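Side-chain contacts in protoporphyrinogen oxidase (Exiguobacterium sibiricum, PDB 3LOV), which probably oxidises coproporphyrinogen III to coproporphyrin III with oxygen during heme b biosynthesis, using FAD as its cofactor: residues L141-Q146 / Q190-E195; E152-R157 / G199-G204. All coordinates share one frame; numbering follows the deposited sequence. Where two conformers were deposited one is given.

In the fold
Both contacts belong to one helical region of the chain, away from the FAD site, with centres about 8 Å apart. Interaction 1 sets a loop against helix 189-198 and is partly buried, two of its four touching residues being buried. Interaction 2 joins helix 150-158 to helix 201-207, and all four touching residues are buried. Van der Waals packing, largely of aliphatic atoms, bridges each segment pair: I143 and P144 on V192 and the E195 chain in the first, one leucine on three side chains in the second. The main polar link between the two contacts is the E195 carboxylate, which forms a salt bridge with R157 and probably a hydrogen bond with Y153.

Interaction 1. Residues L141-Q146 / Q190-E195; sequences LRIPEQ and QFVANE
The CD1 methyl of I143 lies over the E195 side chain, whose CB points toward the loop. From the CB of E195 to I143 CD1 the distance is 3.9 Å. The next atom, E195 CG, approaches I143 CD1 to 3.8 Å. Then comes the carboxylate carbon: E195 CD is 3.9 Å from I143 CD1. At the tip, E195 OE1 is still 4.1 Å from I143 CD1. These nearly equal separations have a simple cause. The last torsion of E195 (chi3 -2°) brings OE1 round to the CB side, so that CB, CG, CD and OE1 share a plane, and the methyl rests almost squarely above it. The two side chains run past each other in opposite senses. At its polar end the carboxylate faces helix 150-158, with OE2 in a salt bridge to R157 NE and OE1 probably bonded to Y153 OH.

V192, one helical turn before E195, faces the same loop, as expected for residues three apart on a helix. The arrangement is a loop packed on a helix face: 141-146 belongs to the connection between helices 124-135 and 150-158, in a part of the chain whose regular structure between the two segments is entirely helical. This all-helical region is consistent with the helical domain known from protoporphyrinogen oxidases.

I143 splits its two branches between these partners. Its CG2 meets V192 CG1 at 3.8 Å, while CD1, carried on CG1 and swung off by a chi2 of -90°, also comes within 3.8 Å of V192 O. P144 follows, the CD corner of its ring facing V192 CG1 at 4.2 Å.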
loop_
_atom_site.group_PDB
_atom_site.type_symbol
_atom_site.label_atom_id
_atom_site.label_comp_id
_atom_site.label_asym_id
_atom_site.label_seq_id
_atom_site.Cartn_x
_atom_site.Cartn_y
_atom_site.Cartn_z
ATOM N N LEU A 141 3.213 -28.368 -17.573
ATOM C CA LEU A 141 3.297 -27.454 -16.404
ATOM C C LEU A 141 4.022 -28.096 -15.227
ATOM O O LEU A 141 3.875 -29.302 -14.987
ATOM C CB LEU A 141 1.912 -27.047 -15.915
ATOM C CG LEU A 141 1.073 -26.201 -16.869
ATOM C CD1 LEU A 141 -0.370 -26.206 -16.424
ATOM C CD2 LEU A 141 1.660 -24.786 -16.984
ATOM N N ARG A 142 4.787 -27.294 -14.481
ATOM C CA ARG A 142 5.459 -27.721 -13.243
ATOM C C ARG A 142 5.191 -26.708 -12.148
ATOM O O ARG A 142 5.280 -25.493 -12.388
ATOM C CB ARG A 142 6.981 -27.780 -13.430
ATOM C CG ARG A 142 7.462 -28.780 -14.443
ATOM C CD ARG A 142 7.295 -30.217 -13.950
ATOM N NE ARG A 142 7.779 -31.163 -14.964
ATOM C CZ ARG A 142 7.035 -31.726 -15.920
ATOM N NH1 ARG A 142 5.731 -31.481 -16.042
ATOM N NH2 ARG A 142 7.605 -32.557 -16.776
ATOM N N ILE A 143 4.863 -27.193 -10.956
ATOM C CA ILE A 143 4.744 -26.333 -9.766
ATOM C C ILE A 143 6.113 -25.629 -9.540
ATOM O O ILE A 143 7.155 -26.303 -9.492
ATOM C CB ILE A 143 4.381 -27.179 -8.501
ATOM C CG1 ILE A 143 2.961 -27.730 -8.616
ATOM C CG2 ILE A 143 4.543 -26.344 -7.211
ATOM C CD1 ILE A 143 1.882 -26.811 -8.045
ATOM N N PRO A 144 6.123 -24.291 -9.398
ATOM C CA PRO A 144 7.440 -23.658 -9.171
ATOM C C PRO A 144 7.987 -23.985 -7.782
ATOM O O PRO A 144 7.281 -23.837 -6.788
ATOM C CB PRO A 144 7.167 -22.160 -9.339
ATOM C CG PRO A 144 5.679 -22.018 -9.045
ATOM C CD PRO A 144 5.016 -23.318 -9.412
ATOM N N GLU A 145 9.214 -24.497 -7.756
ATOM C CA GLU A 145 9.953 -24.742 -6.514
ATOM C C GLU A 145 10.585 -23.468 -5.981
ATOM O O GLU A 145 10.498 -23.190 -4.805
ATOM C CB GLU A 145 11.065 -25.759 -6.745
ATOM C CG GLU A 145 10.574 -27.186 -6.900
ATOM C CD GLU A 145 11.652 -28.196 -6.543
ATOM O OE1 GLU A 145 11.890 -28.408 -5.326
ATOM O OE2 GLU A 145 12.260 -28.766 -7.475
ATOM N N GLN A 146 11.231 -22.713 -6.858
ATOM C CA GLN A 146 11.800 -21.403 -6.522
ATOM C C GLN A 146 10.781 -20.323 -6.915
ATOM O O GLN A 146 10.009 -20.500 -7.871
ATOM C CB GLN A 146 13.081 -21.134 -7.307
ATOM C CG GLN A 146 13.890 -22.370 -7.776
ATOM C CD GLN A 146 14.501 -23.151 -6.628
ATOM O OE1 GLN A 146 14.426 -24.387 -6.588
ATOM N NE2 GLN A 146 15.114 -22.433 -5.682
ATOM N N GLN A 190 -0.960 -18.962 -1.834
ATOM C CA GLN A 190 -2.111 -19.864 -1.803
ATOM C C GLN A 190 -2.478 -20.387 -3.203
ATOM O O GLN A 190 -2.975 -21.504 -3.348
ATOM C CB GLN A 190 -3.318 -19.207 -1.103
ATOM C CG GLN A 190 -3.968 -17.995 -1.823
ATOM C CD GLN A 190 -3.330 -16.678 -1.439
ATOM O OE1 GLN A 190 -2.145 -16.632 -1.151
ATOM N NE2 GLN A 190 -4.112 -15.607 -1.425
ATOM N N PHE A 191 -2.216 -19.598 -4.246
ATOM C CA PHE A 191 -2.395 -20.111 -5.618
ATOM C C PHE A 191 -1.625 -21.403 -5.830
ATOM O O PHE A 191 -2.166 -22.393 -6.363
ATOM C CB PHE A 191 -1.940 -19.117 -6.700
ATOM C CG PHE A 191 -2.802 -17.880 -6.816
ATOM C CD1 PHE A 191 -3.957 -17.721 -6.048
ATOM C CD2 PHE A 191 -2.449 -16.872 -7.717
ATOM C CE1 PHE A 191 -4.736 -16.557 -6.159
ATOM C CE2 PHE A 191 -3.219 -15.711 -7.838
ATOM C CZ PHE A 191 -4.360 -15.548 -7.057
ATOM N N VAL A 192 -0.356 -21.377 -5.440
ATOM C CA VAL A 192 0.560 -22.487 -5.706
ATOM C C VAL A 192 0.245 -23.679 -4.767
ATOM O O VAL A 192 0.274 -24.842 -5.198
ATOM C CB VAL A 192 2.041 -22.037 -5.557
ATOM C CG1 VAL A 192 3.027 -23.222 -5.769
ATOM C CG2 VAL A 192 2.342 -20.876 -6.526
ATOM N N ALA A 193 -0.010 -23.363 -3.498
ATOM C CA ALA A 193 -0.376 -24.360 -2.471
ATOM C C ALA A 193 -1.628 -25.130 -2.934
ATOM O O ALA A 193 -1.639 -26.328 -3.007
ATOM C CB ALA A 193 -0.633 -23.639 -1.087
ATOM N N ASN A 194 -2.647 -24.394 -3.334
ATOM C CA ASN A 194 -3.878 -25.006 -3.789
ATOM C C ASN A 194 -3.753 -25.776 -5.084
ATOM O O ASN A 194 -4.348 -26.849 -5.204
ATOM C CB ASN A 194 -4.990 -23.971 -3.826
ATOM C CG ASN A 194 -5.371 -23.498 -2.421
ATOM O OD1 ASN A 194 -5.613 -22.333 -2.200
ATOM N ND2 ASN A 194 -5.426 -24.412 -1.493
ATOM N N GLU A 195 -2.942 -25.278 -6.019
ATOM C CA GLU A 195 -2.652 -26.003 -7.243
ATOM C C GLU A 195 -1.995 -27.351 -6.933
ATOM O O GLU A 195 -2.259 -28.372 -7.587
ATOM C CB GLU A 195 -1.685 -25.189 -8.134
ATOM C CG GLU A 195 -1.474 -25.788 -9.516
ATOM C CD GLU A 195 -0.578 -24.961 -10.475
ATOM O OE1 GLU A 195 -0.112 -23.870 -10.113
ATOM O OE2 GLU A 195 -0.329 -25.436 -11.610
#

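Interaction 2. Residues E152-R157 / G199-G204; sequences EYLRPR and GSLFEG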
loop_
_atom_site.group_PDB
_atom_site.type_symbol
_atom_site.label_atom_id
_atom_site.label_comp_id
_atom_site.label_asym_id
_atom_site.label_seq_id
_atom_site.Cartn_x
_atom_site.Cartn_y
_atom_site.Cartn_z
ATOM N N GLU A 152 4.901 -14.761 -14.980
ATOM C CA GLU A 152 5.515 -15.969 -15.474
ATOM C C GLU A 152 4.762 -17.209 -14.958
ATOM O O GLU A 152 4.628 -18.171 -15.680
ATOM C CB GLU A 152 6.964 -16.010 -15.033
ATOM C CG GLU A 152 7.828 -17.034 -15.683
ATOM C CD GLU A 152 9.321 -16.839 -15.324
ATOM O OE1 GLU A 152 9.779 -15.687 -15.272
ATOM O OE2 GLU A 152 10.025 -17.844 -15.111
ATOM N N TYR A 153 4.274 -17.178 -13.717
ATOM C CA TYR A 153 3.518 -18.288 -13.182
ATOM C C TYR A 153 2.178 -18.380 -13.844
ATOM O O TYR A 153 1.753 -19.458 -14.232
ATOM C CB TYR A 153 3.319 -18.113 -11.678
ATOM C CG TYR A 153 2.349 -19.067 -11.050
ATOM C CD1 TYR A 153 2.618 -20.401 -10.977
ATOM C CD2 TYR A 153 1.181 -18.609 -10.469
ATOM C CE1 TYR A 153 1.732 -21.294 -10.356
ATOM C CE2 TYR A 153 0.312 -19.462 -9.867
ATOM C CZ TYR A 153 0.587 -20.810 -9.815
ATOM O OH TYR A 153 -0.309 -21.645 -9.203
ATOM N N LEU A 154 1.476 -17.261 -13.925
ATOM C CA LEU A 154 0.115 -17.240 -14.420
ATOM C C LEU A 154 -0.069 -17.371 -15.952
ATOM O O LEU A 154 -1.024 -18.013 -16.400
ATOM C CB LEU A 154 -0.626 -15.981 -13.909
ATOM C CG LEU A 154 -0.973 -15.855 -12.419
ATOM C CD1 LEU A 154 -1.678 -14.542 -12.175
ATOM C CD2 LEU A 154 -1.855 -17.022 -11.932
ATOM N N ARG A 155 0.809 -16.760 -16.764
ATOM C CA ARG A 155 0.571 -16.694 -18.193
ATOM C C ARG A 155 0.500 -18.084 -18.866
ATOM O O ARG A 155 -0.376 -18.334 -19.686
ATOM C CB ARG A 155 1.596 -15.785 -18.917
ATOM C CG ARG A 155 1.308 -14.286 -18.724
ATOM C CD ARG A 155 2.459 -13.440 -19.172
ATOM N NE ARG A 155 2.243 -12.027 -18.902
ATOM C CZ ARG A 155 1.572 -11.183 -19.677
ATOM N NH1 ARG A 155 1.010 -11.569 -20.816
ATOM N NH2 ARG A 155 1.430 -9.940 -19.274
ATOM N N PRO A 156 1.419 -18.985 -18.531
ATOM C CA PRO A 156 1.284 -20.317 -19.148
ATOM C C PRO A 156 0.021 -21.108 -18.735
ATOM O O PRO A 156 -0.396 -22.013 -19.459
ATOM C CB PRO A 156 2.561 -21.066 -18.700
ATOM C CG PRO A 156 3.456 -20.014 -18.043
ATOM C CD PRO A 156 2.633 -18.834 -17.700
ATOM N N ARG A 157 -0.557 -20.784 -17.578
ATOM C CA ARG A 157 -1.713 -21.488 -17.056
ATOM C C ARG A 157 -3.022 -20.889 -17.518
ATOM O O ARG A 157 -4.010 -21.606 -17.638
ATOM C CB ARG A 157 -1.677 -21.517 -15.520
ATOM C CG ARG A 157 -0.494 -22.337 -14.966
ATOM C CD ARG A 157 -0.265 -22.191 -13.440
ATOM N NE ARG A 157 0.675 -23.211 -13.003
ATOM C CZ ARG A 157 1.991 -23.200 -13.275
ATOM N NH1 ARG A 157 2.567 -22.187 -13.920
ATOM N NH2 ARG A 157 2.742 -24.218 -12.920
ATOM N N GLY A 199 -4.038 -30.514 -7.767
ATOM C CA GLY A 199 -3.402 -30.979 -9.030
ATOM C C GLY A 199 -3.549 -30.086 -10.283
ATOM O O GLY A 199 -2.929 -30.341 -11.306
ATOM N N SER A 200 -4.363 -29.047 -10.216
ATOM C CA SER A 200 -4.457 -28.078 -11.313
ATOM C C SER A 200 -4.835 -26.720 -10.733
ATOM O O SER A 200 -5.467 -26.671 -9.680
ATOM C CB SER A 200 -5.515 -28.556 -12.350
ATOM O OG SER A 200 -6.833 -28.474 -11.839
ATOM N N LEU A 201 -4.486 -25.621 -11.418
ATOM C CA LEU A 201 -4.821 -24.289 -10.924
ATOM C C LEU A 201 -6.320 -24.030 -10.783
ATOM O O LEU A 201 -6.773 -23.453 -9.767
ATOM C CB LEU A 201 -4.175 -23.193 -11.796
ATOM C CG LEU A 201 -4.499 -21.763 -11.286
ATOM C CD1 LEU A 201 -4.054 -21.572 -9.842
ATOM C CD2 LEU A 201 -3.857 -20.686 -12.181
ATOM N N PHE A 202 -7.090 -24.422 -11.804
ATOM C CA PHE A 202 -8.556 -24.312 -11.788
ATOM C C PHE A 202 -9.195 -25.003 -10.566
ATOM O O PHE A 202 -10.031 -24.423 -9.890
ATOM C CB PHE A 202 -9.087 -24.935 -13.071
ATOM C CG PHE A 202 -10.583 -24.961 -13.198
ATOM C CD1 PHE A 202 -11.308 -23.784 -13.278
ATOM C CD2 PHE A 202 -11.259 -26.168 -13.333
ATOM C CE1 PHE A 202 -12.687 -23.808 -13.453
ATOM C CE2 PHE A 202 -12.643 -26.205 -13.517
ATOM C CZ PHE A 202 -13.358 -25.026 -13.573
ATOM N N GLU A 203 -8.774 -26.222 -10.260
ATOM C CA GLU A 203 -9.321 -26.929 -9.082
ATOM C C GLU A 203 -8.720 -26.417 -7.769
ATOM O O GLU A 203 -9.330 -26.528 -6.703
ATOM C CB GLU A 203 -9.135 -28.436 -9.215
ATOM C CG GLU A 203 -9.945 -29.082 -10.386
ATOM C CD GLU A 203 -11.466 -29.157 -10.206
ATOM O OE1 GLU A 203 -11.994 -28.767 -9.147
ATOM O OE2 GLU A 203 -12.145 -29.641 -11.151
ATOM N N GLY A 204 -7.544 -25.823 -7.844
ATOM C CA GLY A 204 -6.979 -25.163 -6.675
ATOM C C GLY A 204 -7.790 -23.942 -6.283
ATOM O O GLY A 204 -8.112 -23.752 -5.106
#
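L201 meets Y153, L154 and R157 of helix 150-158, and the two residues before it bring it into place. G199 leaves the helix that precedes it with a positive phi of 73°. S200 then takes the N-cap position of the next helix: its OG accepts a weak capping bond from E203 N at 3.4 Å, and its backbone O receives G204 N at 2.9 Å.

L201 comes directly after the cap and is directed at the other helix. Its CG is anti to the backbone N (chi1 -179°), which extends the two methyls away from the helix backbone. CD1 reaches the hydroxyl end of the tyrosine, 3.8 Å from Y153 OH, a hydroxyl also probably hydrogen-bonded to E195 OE1. CD2 rests against the arginine chain, 4.1 Å from R157 CB and equally near R157 CD, the two side chains crossing at about a right angle. The same methyl is 4.2 Å from L154 CD2.

Two of these partners are held by each other. R157 lays CD over one face of the Y153 ring, 3.7 Å above its plane and offset toward the rim, and its guanidinium face lies against Y153 CE1. NH1 of R157 donates to Y153 O at 2.9 Å, in the carbonyl plane on a lone pair, with an N-H...O angle of 148°. NE forms a salt bridge with E195 OE2 on helix 189-198. The aliphatic part of the arginine is thus left to pack on L201 while its nitrogens serve polar partners.

Beyond L201, F202 packs on L134 and L135 of helix 124-135. L154 also touches V163 and I167 of helix 160-172, so that this junction of helices 150-158 and 201-207 lies among helices 124-135, 160-172 and 189-198.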